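Local coordinates for sugar kinase, pfkB family (Thermotoga maritima, PDB 2AJR), which probably phosphorylates a phosphorylated sugar such as fructose 1-phosphate using ATP, as a ribokinase-like enzyme of the PfkB carbohydrate kinase family, at residues F178-T184 and P198-D204. Residues are numbered along the deposited sequence; the frame is centred on the assembly and turned at random.
Sequences FVFVEQT and PNVVKPD
Two neighbouring parallel strands of the large central sheet meet here, Phe180 beside Val200 and Val181 beside Val201, joined through helix 185-193 as a beta-alpha-beta crossover. Val179 O accepts Val200 N at 3.1 Å, Val200 O takes Val181 N, and Val181 O takes Lys202 N. Past the strand ends Asp204 N still reaches Gln183 O at 3.0 Å, but from well above the carbonyl plane.

At the start of the pair a side chain does the work of backbone: Asn199 OD1 accepts Val179 N at 2.7 Å, the donor tilted 29° from the amide's carbonyl plane. With CG swung back beside its own backbone N (chi1 -63°), the Asn199 amide lies stacked on the Phe178 ring, planes 14° apart, and CB sits over the ring face, 3.5 Å from its centroid. The Val179 N-H can only donate, which puts OD1 on this side, and ND2 then reaches Gln235 OE1.

Val200 CB packs against Phe180 CD2 at 3.6 Å, while its CG2 also touches Phe178 CE1. On the other face Val181 CG2 meets Pro198 CG at 3.8 Å; Val181 also packs on Val169 and Leu188, one from each of helices 164-174 and 185-193, and Pro198 on Ile191 of the second. Buried Glu182 lies alongside Lys202 without pairing with it; its OE1 forms a salt bridge with Lys53 and lies close to Asp273, so the strand pair carries Glu182 to what is probably the active-site side of the sheet.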
ATOM      1  N   PHE A 178     -20.250  -1.149 -31.075  1.00 33.49           N
ATOM      2  CA  PHE A 178     -20.942  -0.223 -30.197  1.00 32.75           C
ATOM      3  C   PHE A 178     -19.990   0.146 -29.057  1.00 32.77           C
ATOM      4  O   PHE A 178     -19.306  -0.729 -28.513  1.00 31.23           O
ATOM      5  CB  PHE A 178     -22.196  -0.913 -29.665  1.00 32.76           C
ATOM      6  CG  PHE A 178     -23.169   0.003 -29.018  1.00 31.15           C
ATOM      7  CD1 PHE A 178     -23.099   0.254 -27.660  1.00 29.77           C
ATOM      8  CD2 PHE A 178     -24.184   0.574 -29.752  1.00 30.85           C
ATOM      9  CE1 PHE A 178     -24.010   1.083 -27.054  1.00 31.96           C
ATOM     10  CE2 PHE A 178     -25.099   1.404 -29.154  1.00 32.42           C
ATOM     11  CZ  PHE A 178     -25.012   1.665 -27.804  1.00 28.18           C
ATOM     12  N   VAL A 179     -19.928   1.427 -28.711  1.00 31.96           N
ATOM     13  CA  VAL A 179     -18.906   1.923 -27.783  1.00 32.98           C
ATOM     14  C   VAL A 179     -19.493   2.589 -26.551  1.00 32.59           C
ATOM     15  O   VAL A 179     -20.294   3.501 -26.680  1.00 31.44           O
ATOM     16  CB  VAL A 179     -17.997   2.984 -28.462  1.00 34.46           C
ATOM     17  CG1 VAL A 179     -17.200   3.754 -27.402  1.00 30.08           C
ATOM     18  CG2 VAL A 179     -17.083   2.346 -29.510  1.00 29.53           C
ATOM     19  N   PHE A 180     -19.059   2.135 -25.372  1.00 35.03           N
ATOM     20  CA  PHE A 180     -19.322   2.803 -24.074  1.00 34.76           C
ATOM     21  C   PHE A 180     -18.030   3.459 -23.590  1.00 34.68           C
ATOM     22  O   PHE A 180     -16.986   2.795 -23.587  1.00 34.46           O
ATOM     23  CB  PHE A 180     -19.700   1.784 -22.995  1.00 34.43           C
ATOM     24  CG  PHE A 180     -20.967   1.033 -23.256  1.00 37.03           C
ATOM     25  CD1 PHE A 180     -20.993  -0.021 -24.164  1.00 36.92           C
ATOM     26  CD2 PHE A 180     -22.129   1.340 -22.553  1.00 39.11           C
ATOM     27  CE1 PHE A 180     -22.168  -0.742 -24.389  1.00 38.85           C
ATOM     28  CE2 PHE A 180     -23.306   0.618 -22.768  1.00 38.71           C
ATOM     29  CZ  PHE A 180     -23.324  -0.424 -23.692  1.00 33.84           C
ATOM     30  N   VAL A 181     -18.080   4.718 -23.150  1.00 35.06           N
ATOM     31  CA  VAL A 181     -16.906   5.339 -22.528  1.00 35.32           C
ATOM     32  C   VAL A 181     -17.228   5.957 -21.176  1.00 36.17           C
ATOM     33  O   VAL A 181     -18.232   6.644 -21.037  1.00 35.82           O
ATOM     34  CB  VAL A 181     -16.290   6.427 -23.427  1.00 36.42           C
ATOM     35  CG1 VAL A 181     -15.219   7.178 -22.665  1.00 35.03           C
ATOM     36  CG2 VAL A 181     -15.716   5.819 -24.695  1.00 32.46           C
ATOM     37  N   GLU A 182     -16.372   5.703 -20.185  1.00 38.86           N
ATOM     38  CA  GLU A 182     -16.388   6.443 -18.907  1.00 40.92           C
ATOM     39  C   GLU A 182     -14.991   7.012 -18.634  1.00 39.31           C
ATOM     40  O   GLU A 182     -14.099   6.277 -18.243  1.00 40.99           O
ATOM     41  CB  GLU A 182     -16.865   5.564 -17.721  1.00 38.92           C
ATOM     42  CG  GLU A 182     -16.928   6.335 -16.358  1.00 43.49           C
ATOM     43  CD  GLU A 182     -17.306   5.472 -15.130  1.00 47.87           C
ATOM     44  OE1 GLU A 182     -17.023   4.247 -15.106  1.00 64.33           O
ATOM     45  OE2 GLU A 182     -17.889   6.041 -14.178  1.00 63.71           O
ATOM     46  N   GLN A 183     -14.792   8.311 -18.841  1.00 38.81           N
ATOM     47  CA  GLN A 183     -13.482   8.933 -18.619  1.00 39.02           C
ATOM     48  C   GLN A 183     -13.622  10.359 -18.142  1.00 37.45           C
ATOM     49  O   GLN A 183     -14.679  10.944 -18.257  1.00 39.32           O
ATOM     50  CB  GLN A 183     -12.641   8.895 -19.894  1.00 36.46           C
ATOM     51  CG  GLN A 183     -12.211   7.478 -20.246  1.00 43.98           C
ATOM     52  CD  GLN A 183     -11.213   7.381 -21.401  1.00 43.34           C
ATOM     53  OE1 GLN A 183     -11.442   7.911 -22.483  1.00 44.49           O
ATOM     54  NE2 GLN A 183     -10.115   6.657 -21.176  1.00 52.35           N
ATOM     55  N   THR A 184     -12.537  10.913 -17.616  1.00 36.96           N
ATOM     56  CA  THR A 184     -12.520  12.274 -17.112  1.00 36.58           C
ATOM     57  C   THR A 184     -12.651  13.274 -18.275  1.00 38.23           C
ATOM     58  O   THR A 184     -12.382  12.932 -19.437  1.00 38.00           O
ATOM     59  CB  THR A 184     -11.228  12.564 -16.299  1.00 36.39           C
ATOM     60  OG1 THR A 184     -10.083  12.490 -17.164  1.00 39.26           O
ATOM     61  CG2 THR A 184     -11.076  11.560 -15.130  1.00 25.32           C
ATOM     62  N   PRO A 198     -18.418   8.077 -29.043  1.00 34.51           N
ATOM     63  CA  PRO A 198     -19.012   7.003 -28.265  1.00 33.72           C
ATOM     64  C   PRO A 198     -20.522   6.927 -28.421  1.00 32.76           C
ATOM     65  O   PRO A 198     -21.165   7.945 -28.556  1.00 33.16           O
ATOM     66  CB  PRO A 198     -18.659   7.389 -26.832  1.00 34.29           C
ATOM     67  CG  PRO A 198     -17.493   8.264 -26.957  1.00 32.38           C
ATOM     68  CD  PRO A 198     -17.721   9.037 -28.174  1.00 33.55           C
ATOM     69  N   ASN A 199     -21.070   5.721 -28.399  1.00 33.05           N
ATOM     70  CA  ASN A 199     -22.512   5.535 -28.394  1.00 34.14           C
ATOM     71  C   ASN A 199     -23.134   5.931 -27.047  1.00 35.01           C
ATOM     72  O   ASN A 199     -24.199   6.568 -27.012  1.00 36.15           O
ATOM     73  CB  ASN A 199     -22.838   4.090 -28.717  1.00 32.70           C
ATOM     74  CG  ASN A 199     -22.376   3.709 -30.088  1.00 35.28           C
ATOM     75  OD1 ASN A 199     -21.254   3.218 -30.274  1.00 32.11           O
ATOM     76  ND2 ASN A 199     -23.214   3.987 -31.076  1.00 30.52           N
ATOM     77  N   VAL A 200     -22.457   5.533 -25.966  1.00 33.76           N
ATOM     78  CA  VAL A 200     -22.855   5.815 -24.590  1.00 33.62           C
ATOM     79  C   VAL A 200     -21.675   6.446 -23.850  1.00 32.68           C
ATOM     80  O   VAL A 200     -20.605   5.857 -23.774  1.00 32.04           O
ATOM     81  CB  VAL A 200     -23.228   4.526 -23.826  1.00 34.52           C
ATOM     82  CG1 VAL A 200     -23.632   4.868 -22.392  1.00 29.87           C
ATOM     83  CG2 VAL A 200     -24.330   3.766 -24.546  1.00 30.31           C
ATOM     84  N   VAL A 201     -21.867   7.646 -23.327  1.00 32.25           N
ATOM     85  CA  VAL A 201     -20.819   8.336 -22.583  1.00 33.09           C
ATOM     86  C   VAL A 201     -21.291   8.571 -21.149  1.00 33.98           C
ATOM     87  O   VAL A 201     -22.446   8.939 -20.906  1.00 35.63           O
ATOM     88  CB  VAL A 201     -20.391   9.675 -23.262  1.00 33.71           C
ATOM     89  CG1 VAL A 201     -21.568  10.700 -23.339  1.00 32.37           C
ATOM     90  CG2 VAL A 201     -19.201  10.272 -22.541  1.00 32.68           C
ATOM     91  N   LYS A 202     -20.408   8.310 -20.198  1.00 34.69           N
ATOM     92  CA  LYS A 202     -20.677   8.595 -18.791  1.00 35.72           C
ATOM     93  C   LYS A 202     -19.430   9.268 -18.231  1.00 34.19           C
ATOM     94  O   LYS A 202     -18.485   8.609 -17.847  1.00 35.66           O
ATOM     95  CB  LYS A 202     -21.036   7.311 -18.028  1.00 36.29           C
ATOM     96  CG  LYS A 202     -21.138   7.498 -16.539  1.00 37.25           C
ATOM     97  CD  LYS A 202     -22.151   6.587 -15.906  1.00 38.44           C
ATOM     98  CE  LYS A 202     -21.948   6.531 -14.388  1.00 42.78           C
ATOM     99  NZ  LYS A 202     -22.182   7.849 -13.773  1.00 45.07           N
ATOM    100  N   PRO A 203     -19.405  10.593 -18.240  1.00 34.49           N
ATOM    101  CA  PRO A 203     -18.197  11.257 -17.811  1.00 35.03           C
ATOM    102  C   PRO A 203     -17.925  11.032 -16.333  1.00 36.13           C
ATOM    103  O   PRO A 203     -18.859  10.947 -15.536  1.00 35.36           O
ATOM    104  CB  PRO A 203     -18.482  12.734 -18.071  1.00 32.54           C
ATOM    105  CG  PRO A 203     -19.677  12.768 -18.905  1.00 35.70           C
ATOM    106  CD  PRO A 203     -20.447  11.553 -18.629  1.00 36.65           C
ATOM    107  N   ASP A 204     -16.647  10.917 -16.003  1.00 36.39           N
ATOM    108  CA  ASP A 204     -16.196  10.797 -14.643  1.00 37.95           C
ATOM    109  C   ASP A 204     -15.880  12.194 -14.146  1.00 38.31           C
ATOM    110  O   ASP A 204     -14.888  12.783 -14.540  1.00 39.53           O
ATOM    111  CB  ASP A 204     -14.945   9.934 -14.583  1.00 37.56           C
ATOM    112  CG  ASP A 204     -14.385   9.816 -13.180  1.00 43.18           C
ATOM    113  OD1 ASP A 204     -15.063  10.240 -12.199  1.00 40.38           O
ATOM    114  OD2 ASP A 204     -13.265   9.277 -13.068  1.00 44.22           O
TER